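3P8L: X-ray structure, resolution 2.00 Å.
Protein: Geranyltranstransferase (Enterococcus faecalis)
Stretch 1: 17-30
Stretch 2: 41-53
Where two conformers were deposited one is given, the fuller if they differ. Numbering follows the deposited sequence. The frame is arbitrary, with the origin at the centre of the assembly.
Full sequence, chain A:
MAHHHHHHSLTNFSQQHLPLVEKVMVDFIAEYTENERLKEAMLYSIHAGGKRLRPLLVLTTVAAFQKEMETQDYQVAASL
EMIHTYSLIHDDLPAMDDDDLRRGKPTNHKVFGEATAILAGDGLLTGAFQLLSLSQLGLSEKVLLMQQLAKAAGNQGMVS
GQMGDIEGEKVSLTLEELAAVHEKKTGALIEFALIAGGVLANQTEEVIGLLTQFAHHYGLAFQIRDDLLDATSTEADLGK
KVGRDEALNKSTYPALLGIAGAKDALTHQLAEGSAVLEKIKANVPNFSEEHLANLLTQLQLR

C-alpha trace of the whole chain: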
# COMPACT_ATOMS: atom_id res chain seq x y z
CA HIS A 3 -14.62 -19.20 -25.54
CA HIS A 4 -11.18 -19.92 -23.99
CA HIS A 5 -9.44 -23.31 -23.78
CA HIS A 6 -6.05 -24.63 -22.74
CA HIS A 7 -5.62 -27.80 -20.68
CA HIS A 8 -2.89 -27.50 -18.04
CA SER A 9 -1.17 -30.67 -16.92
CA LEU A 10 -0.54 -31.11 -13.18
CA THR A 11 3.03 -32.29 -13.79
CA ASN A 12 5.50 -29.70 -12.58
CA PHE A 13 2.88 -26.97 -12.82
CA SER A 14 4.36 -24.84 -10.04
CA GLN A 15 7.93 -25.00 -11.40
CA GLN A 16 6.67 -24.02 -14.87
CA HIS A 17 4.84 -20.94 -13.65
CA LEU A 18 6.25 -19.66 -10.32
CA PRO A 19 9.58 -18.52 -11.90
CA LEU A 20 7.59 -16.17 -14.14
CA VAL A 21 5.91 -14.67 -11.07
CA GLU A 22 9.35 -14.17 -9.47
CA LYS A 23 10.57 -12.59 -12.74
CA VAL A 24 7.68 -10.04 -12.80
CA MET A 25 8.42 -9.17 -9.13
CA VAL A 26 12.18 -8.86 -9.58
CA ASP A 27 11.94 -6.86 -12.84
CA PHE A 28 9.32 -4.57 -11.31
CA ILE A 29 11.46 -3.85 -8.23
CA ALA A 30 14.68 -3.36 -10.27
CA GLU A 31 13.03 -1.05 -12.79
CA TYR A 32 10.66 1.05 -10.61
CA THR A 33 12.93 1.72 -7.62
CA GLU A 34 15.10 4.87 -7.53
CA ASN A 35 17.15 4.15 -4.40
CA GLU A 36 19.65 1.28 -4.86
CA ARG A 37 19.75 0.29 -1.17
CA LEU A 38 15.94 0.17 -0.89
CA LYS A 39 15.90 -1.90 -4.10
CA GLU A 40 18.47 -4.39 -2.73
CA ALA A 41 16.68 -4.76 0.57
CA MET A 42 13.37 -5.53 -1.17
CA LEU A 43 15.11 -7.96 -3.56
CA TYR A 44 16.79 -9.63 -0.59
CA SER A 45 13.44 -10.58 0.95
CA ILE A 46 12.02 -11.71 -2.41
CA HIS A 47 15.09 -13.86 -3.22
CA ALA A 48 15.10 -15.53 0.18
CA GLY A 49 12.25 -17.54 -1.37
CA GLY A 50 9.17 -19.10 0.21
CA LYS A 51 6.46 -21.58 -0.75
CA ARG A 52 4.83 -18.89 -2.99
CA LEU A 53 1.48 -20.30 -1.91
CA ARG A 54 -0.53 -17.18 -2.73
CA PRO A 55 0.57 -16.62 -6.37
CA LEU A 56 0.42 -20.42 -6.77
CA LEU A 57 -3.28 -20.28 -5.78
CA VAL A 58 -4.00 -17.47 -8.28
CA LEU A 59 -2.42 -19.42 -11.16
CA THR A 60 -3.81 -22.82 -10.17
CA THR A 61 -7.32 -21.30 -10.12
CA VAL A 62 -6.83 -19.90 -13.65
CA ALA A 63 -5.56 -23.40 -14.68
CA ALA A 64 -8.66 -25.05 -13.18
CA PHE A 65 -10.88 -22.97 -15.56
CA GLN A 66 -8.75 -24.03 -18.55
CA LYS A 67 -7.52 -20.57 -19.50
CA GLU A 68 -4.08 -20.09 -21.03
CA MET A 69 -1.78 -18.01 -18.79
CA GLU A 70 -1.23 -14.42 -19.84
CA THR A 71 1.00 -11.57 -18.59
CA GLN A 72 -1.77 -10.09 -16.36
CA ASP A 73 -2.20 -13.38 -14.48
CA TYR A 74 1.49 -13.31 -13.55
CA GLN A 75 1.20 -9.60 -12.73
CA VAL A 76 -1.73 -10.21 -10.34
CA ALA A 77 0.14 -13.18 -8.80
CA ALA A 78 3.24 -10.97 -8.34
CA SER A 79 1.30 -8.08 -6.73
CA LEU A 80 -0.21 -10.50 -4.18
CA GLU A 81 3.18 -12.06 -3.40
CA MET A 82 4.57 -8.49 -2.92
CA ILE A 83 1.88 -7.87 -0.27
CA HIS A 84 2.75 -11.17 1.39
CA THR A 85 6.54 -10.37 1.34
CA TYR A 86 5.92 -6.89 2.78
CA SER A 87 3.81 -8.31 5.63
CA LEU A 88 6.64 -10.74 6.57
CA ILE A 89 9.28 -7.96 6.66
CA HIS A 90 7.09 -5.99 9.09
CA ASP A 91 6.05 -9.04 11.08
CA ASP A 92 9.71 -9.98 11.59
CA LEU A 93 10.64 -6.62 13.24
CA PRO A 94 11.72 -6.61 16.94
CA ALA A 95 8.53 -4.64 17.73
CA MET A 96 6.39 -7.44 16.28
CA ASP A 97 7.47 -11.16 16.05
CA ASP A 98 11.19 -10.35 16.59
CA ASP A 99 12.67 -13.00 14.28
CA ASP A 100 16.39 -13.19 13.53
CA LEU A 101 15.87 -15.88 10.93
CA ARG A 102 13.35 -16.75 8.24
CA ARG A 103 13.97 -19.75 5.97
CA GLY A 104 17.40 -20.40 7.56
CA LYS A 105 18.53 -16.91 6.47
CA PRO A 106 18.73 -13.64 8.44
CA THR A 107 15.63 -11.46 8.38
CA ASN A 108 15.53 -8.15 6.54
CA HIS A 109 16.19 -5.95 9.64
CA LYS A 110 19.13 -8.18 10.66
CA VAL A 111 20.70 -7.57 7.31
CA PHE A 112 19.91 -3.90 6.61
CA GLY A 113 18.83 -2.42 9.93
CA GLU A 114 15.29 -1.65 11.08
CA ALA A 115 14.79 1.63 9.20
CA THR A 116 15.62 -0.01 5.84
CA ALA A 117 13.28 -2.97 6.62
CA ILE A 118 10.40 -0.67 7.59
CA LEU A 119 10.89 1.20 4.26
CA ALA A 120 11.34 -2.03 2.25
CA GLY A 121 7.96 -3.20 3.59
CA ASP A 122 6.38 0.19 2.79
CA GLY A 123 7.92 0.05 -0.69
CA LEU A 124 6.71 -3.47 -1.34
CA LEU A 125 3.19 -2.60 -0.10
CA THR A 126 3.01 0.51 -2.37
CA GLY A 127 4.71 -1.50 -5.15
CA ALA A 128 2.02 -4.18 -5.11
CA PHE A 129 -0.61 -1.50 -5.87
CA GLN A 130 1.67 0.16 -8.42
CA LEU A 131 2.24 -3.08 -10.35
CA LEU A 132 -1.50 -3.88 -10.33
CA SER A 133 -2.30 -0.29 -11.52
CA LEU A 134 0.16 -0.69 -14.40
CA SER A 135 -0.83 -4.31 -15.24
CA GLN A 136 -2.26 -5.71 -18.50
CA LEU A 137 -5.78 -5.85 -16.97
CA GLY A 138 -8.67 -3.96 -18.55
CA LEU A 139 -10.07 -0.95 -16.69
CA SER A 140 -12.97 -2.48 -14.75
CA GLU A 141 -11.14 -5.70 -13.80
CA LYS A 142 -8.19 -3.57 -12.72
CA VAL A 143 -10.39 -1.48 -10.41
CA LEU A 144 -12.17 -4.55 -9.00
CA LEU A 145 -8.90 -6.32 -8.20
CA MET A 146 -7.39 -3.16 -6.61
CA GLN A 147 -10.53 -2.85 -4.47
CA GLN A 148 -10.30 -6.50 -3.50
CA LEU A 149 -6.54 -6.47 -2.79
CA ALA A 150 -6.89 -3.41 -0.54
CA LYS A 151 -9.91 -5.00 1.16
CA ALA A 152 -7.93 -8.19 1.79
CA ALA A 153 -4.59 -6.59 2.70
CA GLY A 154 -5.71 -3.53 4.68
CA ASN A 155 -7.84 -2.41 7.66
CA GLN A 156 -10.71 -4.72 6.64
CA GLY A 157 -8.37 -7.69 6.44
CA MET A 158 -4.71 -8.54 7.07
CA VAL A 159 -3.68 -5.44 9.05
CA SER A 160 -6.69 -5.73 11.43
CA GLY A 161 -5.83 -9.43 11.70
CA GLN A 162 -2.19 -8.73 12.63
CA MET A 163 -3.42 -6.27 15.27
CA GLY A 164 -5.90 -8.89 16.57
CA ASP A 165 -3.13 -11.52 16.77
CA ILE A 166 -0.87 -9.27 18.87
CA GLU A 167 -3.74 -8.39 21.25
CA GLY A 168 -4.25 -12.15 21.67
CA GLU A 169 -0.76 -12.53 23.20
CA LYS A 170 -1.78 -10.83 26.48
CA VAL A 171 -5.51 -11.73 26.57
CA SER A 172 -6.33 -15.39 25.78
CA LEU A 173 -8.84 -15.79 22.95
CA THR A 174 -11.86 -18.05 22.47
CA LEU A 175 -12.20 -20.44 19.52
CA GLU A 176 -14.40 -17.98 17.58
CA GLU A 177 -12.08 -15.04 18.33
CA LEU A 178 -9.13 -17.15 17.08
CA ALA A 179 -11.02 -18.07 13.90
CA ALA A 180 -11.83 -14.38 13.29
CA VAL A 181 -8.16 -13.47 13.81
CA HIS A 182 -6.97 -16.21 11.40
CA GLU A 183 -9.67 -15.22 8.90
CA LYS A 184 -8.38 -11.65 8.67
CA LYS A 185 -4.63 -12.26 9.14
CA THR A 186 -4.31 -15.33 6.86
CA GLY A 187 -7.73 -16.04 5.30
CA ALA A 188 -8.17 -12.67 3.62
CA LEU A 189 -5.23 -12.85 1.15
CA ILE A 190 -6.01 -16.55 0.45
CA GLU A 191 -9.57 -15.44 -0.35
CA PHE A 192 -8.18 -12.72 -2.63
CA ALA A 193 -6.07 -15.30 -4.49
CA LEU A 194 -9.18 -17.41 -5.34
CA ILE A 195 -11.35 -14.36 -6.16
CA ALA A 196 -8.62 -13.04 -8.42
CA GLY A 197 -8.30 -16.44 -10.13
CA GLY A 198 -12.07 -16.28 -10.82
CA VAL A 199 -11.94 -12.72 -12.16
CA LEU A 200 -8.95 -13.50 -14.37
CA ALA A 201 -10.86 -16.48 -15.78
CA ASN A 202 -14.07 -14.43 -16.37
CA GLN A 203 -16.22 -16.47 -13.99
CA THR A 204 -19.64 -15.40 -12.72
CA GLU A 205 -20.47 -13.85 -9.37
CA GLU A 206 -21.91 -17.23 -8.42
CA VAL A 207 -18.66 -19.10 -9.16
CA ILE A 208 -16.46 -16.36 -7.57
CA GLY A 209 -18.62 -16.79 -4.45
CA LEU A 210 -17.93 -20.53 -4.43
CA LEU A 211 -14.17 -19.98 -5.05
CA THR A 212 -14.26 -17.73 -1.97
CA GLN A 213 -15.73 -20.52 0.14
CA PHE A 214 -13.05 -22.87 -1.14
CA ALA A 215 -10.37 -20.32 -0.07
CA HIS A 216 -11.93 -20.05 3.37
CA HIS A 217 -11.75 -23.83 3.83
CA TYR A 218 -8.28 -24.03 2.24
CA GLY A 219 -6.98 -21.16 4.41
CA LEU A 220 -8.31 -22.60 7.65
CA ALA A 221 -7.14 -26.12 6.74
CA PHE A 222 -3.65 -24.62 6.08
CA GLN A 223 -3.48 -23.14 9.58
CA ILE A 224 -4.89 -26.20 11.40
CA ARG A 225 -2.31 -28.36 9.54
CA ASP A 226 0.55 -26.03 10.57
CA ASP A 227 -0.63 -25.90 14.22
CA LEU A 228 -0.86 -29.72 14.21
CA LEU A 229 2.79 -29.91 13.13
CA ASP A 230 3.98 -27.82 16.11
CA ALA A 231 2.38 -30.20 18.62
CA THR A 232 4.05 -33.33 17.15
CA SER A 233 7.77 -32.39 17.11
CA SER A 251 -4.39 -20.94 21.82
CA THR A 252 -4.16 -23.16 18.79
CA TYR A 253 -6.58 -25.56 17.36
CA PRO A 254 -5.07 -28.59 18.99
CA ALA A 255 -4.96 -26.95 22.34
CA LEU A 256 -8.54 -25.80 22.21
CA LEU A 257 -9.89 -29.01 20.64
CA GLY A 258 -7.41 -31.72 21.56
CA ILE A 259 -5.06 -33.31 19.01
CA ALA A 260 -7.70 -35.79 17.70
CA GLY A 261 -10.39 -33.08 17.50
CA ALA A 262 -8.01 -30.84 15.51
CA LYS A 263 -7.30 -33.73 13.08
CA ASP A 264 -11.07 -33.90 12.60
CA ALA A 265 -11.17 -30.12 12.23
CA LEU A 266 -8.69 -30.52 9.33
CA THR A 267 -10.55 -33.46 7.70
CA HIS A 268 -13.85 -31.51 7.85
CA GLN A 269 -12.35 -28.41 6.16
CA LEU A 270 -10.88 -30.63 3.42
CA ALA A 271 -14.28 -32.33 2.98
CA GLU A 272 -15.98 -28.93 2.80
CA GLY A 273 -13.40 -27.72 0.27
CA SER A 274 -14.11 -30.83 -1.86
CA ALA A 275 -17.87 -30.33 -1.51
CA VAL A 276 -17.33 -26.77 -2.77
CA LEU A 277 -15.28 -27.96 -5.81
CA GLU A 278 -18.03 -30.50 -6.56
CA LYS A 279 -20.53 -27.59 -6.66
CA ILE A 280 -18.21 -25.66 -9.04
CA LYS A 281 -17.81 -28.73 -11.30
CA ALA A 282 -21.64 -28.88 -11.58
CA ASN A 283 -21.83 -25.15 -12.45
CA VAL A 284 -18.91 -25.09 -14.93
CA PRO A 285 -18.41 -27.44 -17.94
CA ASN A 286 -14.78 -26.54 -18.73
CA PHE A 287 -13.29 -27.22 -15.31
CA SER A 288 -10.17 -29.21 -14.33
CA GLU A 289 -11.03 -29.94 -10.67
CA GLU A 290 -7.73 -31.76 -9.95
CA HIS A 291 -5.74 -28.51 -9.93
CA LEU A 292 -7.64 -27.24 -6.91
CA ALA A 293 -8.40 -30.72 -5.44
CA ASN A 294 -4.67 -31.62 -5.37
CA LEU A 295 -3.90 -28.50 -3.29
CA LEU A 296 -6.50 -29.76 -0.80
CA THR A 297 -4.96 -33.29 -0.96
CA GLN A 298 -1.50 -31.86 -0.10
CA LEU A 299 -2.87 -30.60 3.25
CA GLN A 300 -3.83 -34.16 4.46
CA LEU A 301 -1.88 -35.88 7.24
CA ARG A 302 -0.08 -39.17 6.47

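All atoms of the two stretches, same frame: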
# COMPACT_ATOMS: atom_id res chain seq x y z
N HIS A 17 5.45 -22.27 -13.72
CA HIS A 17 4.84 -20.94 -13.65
C HIS A 17 5.38 -19.99 -12.58
O HIS A 17 5.52 -18.80 -12.85
CB HIS A 17 3.32 -21.08 -13.57
CG HIS A 17 2.72 -21.70 -14.79
ND1 HIS A 17 2.54 -21.00 -15.96
CD2 HIS A 17 2.28 -22.95 -15.02
CE1 HIS A 17 2.01 -21.80 -16.87
NE2 HIS A 17 1.84 -22.99 -16.32
N LEU A 18 5.68 -20.51 -11.39
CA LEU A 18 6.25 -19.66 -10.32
C LEU A 18 7.50 -18.83 -10.67
O LEU A 18 7.55 -17.67 -10.28
CB LEU A 18 6.46 -20.42 -9.00
CG LEU A 18 5.17 -20.84 -8.29
CD1 LEU A 18 5.54 -21.60 -7.02
CD2 LEU A 18 4.27 -19.61 -8.00
N PRO A 19 8.48 -19.39 -11.44
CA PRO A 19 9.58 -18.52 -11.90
C PRO A 19 9.18 -17.28 -12.71
O PRO A 19 9.90 -16.26 -12.70
CB PRO A 19 10.41 -19.44 -12.76
CG PRO A 19 10.22 -20.78 -12.14
CD PRO A 19 8.80 -20.81 -11.66
N LEU A 20 8.05 -17.34 -13.40
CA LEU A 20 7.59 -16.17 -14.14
C LEU A 20 6.99 -15.13 -13.19
O LEU A 20 7.05 -13.93 -13.47
CB LEU A 20 6.56 -16.58 -15.21
CG LEU A 20 7.01 -17.75 -16.10
CD1 LEU A 20 5.96 -18.13 -17.12
CD2 LEU A 20 8.23 -17.33 -16.82
N VAL A 21 6.41 -15.58 -12.09
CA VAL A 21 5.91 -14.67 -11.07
C VAL A 21 7.11 -13.97 -10.42
O VAL A 21 7.11 -12.74 -10.29
CB VAL A 21 5.04 -15.38 -10.04
CG1 VAL A 21 4.48 -14.38 -9.02
CG2 VAL A 21 3.89 -16.12 -10.73
N GLU A 22 8.14 -14.75 -10.05
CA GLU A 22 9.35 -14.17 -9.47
C GLU A 22 9.99 -13.16 -10.44
O GLU A 22 10.37 -12.06 -10.04
CB GLU A 22 10.36 -15.26 -9.07
CG GLU A 22 11.67 -14.71 -8.54
CD GLU A 22 12.41 -15.66 -7.62
OE1 GLU A 22 13.60 -15.92 -7.90
OE2 GLU A 22 11.81 -16.12 -6.62
N LYS A 23 10.05 -13.51 -11.72
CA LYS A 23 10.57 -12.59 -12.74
C LYS A 23 9.81 -11.25 -12.81
O LYS A 23 10.43 -10.19 -12.82
CB LYS A 23 10.60 -13.27 -14.13
CG LYS A 23 11.39 -12.49 -15.18
CD LYS A 23 11.14 -13.01 -16.59
CE LYS A 23 12.20 -12.51 -17.56
NZ LYS A 23 12.37 -11.02 -17.54
N VAL A 24 8.48 -11.29 -12.83
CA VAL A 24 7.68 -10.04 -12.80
C VAL A 24 8.04 -9.19 -11.56
O VAL A 24 8.29 -7.98 -11.68
CB VAL A 24 6.17 -10.32 -12.90
CG1 VAL A 24 5.34 -9.06 -12.62
CG2 VAL A 24 5.82 -10.88 -14.33
N MET A 25 8.13 -9.84 -10.40
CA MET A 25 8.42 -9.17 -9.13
C MET A 25 9.79 -8.52 -9.18
O MET A 25 9.92 -7.32 -8.94
CB MET A 25 8.39 -10.17 -7.97
CG MET A 25 7.02 -10.67 -7.56
SD MET A 25 7.11 -11.86 -6.20
CE MET A 25 7.32 -10.76 -4.89
N VAL A 26 10.79 -9.31 -9.56
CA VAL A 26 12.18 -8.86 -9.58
C VAL A 26 12.38 -7.71 -10.59
O VAL A 26 12.99 -6.68 -10.26
CB VAL A 26 13.16 -10.06 -9.81
CG1 VAL A 26 14.53 -9.60 -10.27
CG2 VAL A 26 13.26 -10.91 -8.54
N ASP A 27 11.84 -7.88 -11.80
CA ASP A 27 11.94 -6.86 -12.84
C ASP A 27 11.25 -5.60 -12.38
O ASP A 27 11.79 -4.53 -12.60
CB ASP A 27 11.29 -7.27 -14.18
CG ASP A 27 12.04 -8.39 -14.89
OD1 ASP A 27 13.16 -8.72 -14.49
OD2 ASP A 27 11.51 -8.95 -15.86
N PHE A 28 10.07 -5.74 -11.77
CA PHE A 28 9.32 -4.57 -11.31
C PHE A 28 10.09 -3.79 -10.25
O PHE A 28 10.14 -2.57 -10.33
CB PHE A 28 7.90 -4.90 -10.80
CG PHE A 28 7.10 -3.68 -10.53
CD1 PHE A 28 6.92 -3.21 -9.23
CD2 PHE A 28 6.57 -2.95 -11.58
CE1 PHE A 28 6.22 -2.05 -8.99
CE2 PHE A 28 5.85 -1.78 -11.35
CZ PHE A 28 5.68 -1.33 -10.05
N ILE A 29 10.70 -4.50 -9.30
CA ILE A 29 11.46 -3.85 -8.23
C ILE A 29 12.73 -3.19 -8.80
O ILE A 29 13.04 -2.05 -8.47
CB ILE A 29 11.78 -4.81 -7.05
CG1 ILE A 29 10.63 -4.82 -6.05
CG2 ILE A 29 13.01 -4.37 -6.28
CD1 ILE A 29 9.57 -5.84 -6.30
N ALA A 30 13.45 -3.89 -9.68
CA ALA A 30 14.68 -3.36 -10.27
C ALA A 30 14.42 -2.13 -11.14
O ALA A 30 15.20 -1.19 -11.13
CB ALA A 30 15.40 -4.45 -11.08
N ALA A 41 17.30 -4.23 -0.63
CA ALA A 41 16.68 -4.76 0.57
C ALA A 41 15.36 -5.47 0.24
O ALA A 41 15.07 -6.56 0.76
CB ALA A 41 16.49 -3.66 1.58
N MET A 42 14.60 -4.89 -0.69
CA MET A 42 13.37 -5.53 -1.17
C MET A 42 13.70 -6.82 -1.92
O MET A 42 13.07 -7.84 -1.69
CB MET A 42 12.54 -4.54 -2.04
CG MET A 42 11.94 -3.38 -1.22
SD MET A 42 10.89 -2.11 -2.01
CE MET A 42 12.06 -1.54 -3.22
N LEU A 43 14.69 -6.76 -2.82
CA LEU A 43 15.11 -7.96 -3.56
C LEU A 43 15.64 -9.03 -2.62
O LEU A 43 15.46 -10.21 -2.87
CB LEU A 43 16.16 -7.62 -4.62
CG LEU A 43 15.80 -6.85 -5.89
CD1 LEU A 43 17.05 -6.52 -6.73
CD2 LEU A 43 14.79 -7.63 -6.75
N TYR A 44 16.31 -8.63 -1.54
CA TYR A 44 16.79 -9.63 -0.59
C TYR A 44 15.63 -10.51 -0.09
O TYR A 44 15.72 -11.74 -0.14
CB TYR A 44 17.50 -8.98 0.61
CG TYR A 44 17.84 -9.98 1.68
CD1 TYR A 44 18.95 -10.83 1.54
CD2 TYR A 44 17.10 -10.07 2.85
CE1 TYR A 44 19.29 -11.76 2.53
CE2 TYR A 44 17.40 -11.01 3.85
CZ TYR A 44 18.51 -11.86 3.66
OH TYR A 44 18.86 -12.78 4.62
N SER A 45 14.56 -9.87 0.35
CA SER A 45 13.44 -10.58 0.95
C SER A 45 12.63 -11.39 -0.06
O SER A 45 12.06 -12.41 0.29
CB SER A 45 12.53 -9.62 1.69
OG SER A 45 13.15 -9.13 2.86
N ILE A 46 12.59 -10.92 -1.31
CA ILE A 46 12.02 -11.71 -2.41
C ILE A 46 12.87 -12.96 -2.70
O ILE A 46 12.34 -14.09 -2.73
CB ILE A 46 11.84 -10.84 -3.69
CG1 ILE A 46 10.74 -9.81 -3.48
CG2 ILE A 46 11.50 -11.69 -4.92
CD1 ILE A 46 10.86 -8.65 -4.42
N HIS A 47 14.17 -12.79 -2.87
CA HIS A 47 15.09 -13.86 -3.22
C HIS A 47 15.35 -14.88 -2.13
O HIS A 47 15.90 -15.92 -2.38
CB HIS A 47 16.43 -13.30 -3.63
CG HIS A 47 16.44 -12.69 -4.99
ND1 HIS A 47 15.82 -13.26 -6.07
CD2 HIS A 47 17.04 -11.57 -5.44
CE1 HIS A 47 16.02 -12.51 -7.13
NE2 HIS A 47 16.76 -11.48 -6.77
N ALA A 48 14.98 -14.58 -0.92
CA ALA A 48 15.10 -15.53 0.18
C ALA A 48 14.11 -16.70 -0.01
O ALA A 48 14.18 -17.73 0.68
CB ALA A 48 14.88 -14.83 1.53
N GLY A 49 13.18 -16.51 -0.95
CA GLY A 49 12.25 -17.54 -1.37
C GLY A 49 11.10 -17.72 -0.40
O GLY A 49 10.91 -16.92 0.51
N GLY A 50 10.33 -18.78 -0.61
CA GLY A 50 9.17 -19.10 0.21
C GLY A 50 8.39 -20.12 -0.58
O GLY A 50 8.79 -20.48 -1.70
N LYS A 51 7.28 -20.60 -0.03
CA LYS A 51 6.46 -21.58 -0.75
C LYS A 51 5.69 -20.97 -1.92
O LYS A 51 5.22 -21.70 -2.77
CB LYS A 51 5.49 -22.30 0.20
CG LYS A 51 6.17 -23.01 1.38
CD LYS A 51 5.29 -24.10 1.98
CE LYS A 51 4.09 -23.55 2.76
NZ LYS A 51 4.33 -23.45 4.22
N ARG A 52 5.55 -19.63 -1.93
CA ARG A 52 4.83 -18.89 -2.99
C ARG A 52 3.39 -19.36 -3.13
O ARG A 52 2.84 -19.41 -4.24
CB ARG A 52 5.57 -18.97 -4.34
CG ARG A 52 7.04 -18.53 -4.27
CD ARG A 52 7.13 -17.03 -4.37
NE ARG A 52 8.50 -16.59 -4.50
CZ ARG A 52 9.10 -15.72 -3.70
NH1 ARG A 52 8.45 -15.13 -2.69
NH2 ARG A 52 10.37 -15.41 -3.93
N LEU A 53 2.82 -19.73 -1.99
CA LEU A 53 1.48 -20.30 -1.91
C LEU A 53 0.42 -19.41 -2.53
O LEU A 53 -0.42 -19.89 -3.29
CB LEU A 53 1.12 -20.62 -0.46
CG LEU A 53 -0.30 -21.15 -0.20
CD1 LEU A 53 -0.54 -22.44 -0.98
CD2 LEU A 53 -0.56 -21.36 1.29
O HOH W 1 9.77 -17.87 -6.71

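Two nearly antiparallel helical segments pack here through a strip of aliphatic side chains, and the contact is closed at one end by a buttressed salt bridge between Glu22 and Arg52. The helix of residues 17-30 runs against the helix that includes residues 41-47 with an angle of 171° between their N-to-C directions and a closest axial approach of 10.1 Å, a spacing that leaves room for interleaved side chains of medium size. Because the directions oppose, rising numbers in the first stretch meet falling numbers in the second: Val26 lies beside Leu43, with CA atoms 6.8 Å apart, while Leu18 lies beside Arg52, which sits at the N-cap position right before the next helix.

The apolar strip is built from Met25, Val26 and Ile29 on one side and Met42, Leu43 and Ile46 on the other. Spacings of three and four residues bring such side chains round to one face of a helix. Ile46, whose CA-to-CB bond points toward the first stretch, is the hub and touches all three: its CD1 is 3.6 Å from CD1 of Ile29, its CG1 is 3.8 Å from CE of Met25, and its CG2 is 4.1 Å from CG2 of Val26. The branched side chain of isoleucine suits this place because it offers carbon surface in several directions, while the long, flexible chain of Met25 carries its terminal methyl across the gap. Leu43 leaves its backbone sideways, yet its end comes nearer the other helix; CD2 lies 3.7 Å from CG2 of Ile29 and 4.0 Å from CG1 of Val26. The compact Val26 allows close packing here, its own CA being 4.0 Å from Leu43 CD2. These contacts are van der Waals in kind and shield much of the hydrocarbon surface from water.

Toward the other end the chemistry becomes polar. His47 places CE1 3.5 Å from CG2 of Val26, while OE1 of Glu22 sits at the edge of its ring, 3.9 Å from ND1, a proximity rather than a hydrogen bond. After His47 the chain turns through Gly49, whose positive phi of 78° is a conformation that favours glycine, and continues to Arg52.

Arg52 has the largest area covered by the opposite stretch. Its NH2 donates to OE2 of Glu22 at 3.1 Å, with an angle of 162°, so charge attraction and a well-directed hydrogen bond coincide; OE2 lies near the guanidinium plane, where the N-H groups point. The same NH2 donates to the backbone O of Ile46 at 2.7 Å, tying the loop back to its own helix. A water reinforces the pairing, donating to OE2 of Glu22 at 2.7 Å and accepting from NE of Arg52 at 2.9 Å. Arginine fits because its several donors can serve different acceptors at once. Leu18 completes the contact, resting CD1 3.8 Å from CB of Arg52, so that the aliphatic base of the arginine has an apolar neighbour while its charged end meets Glu22.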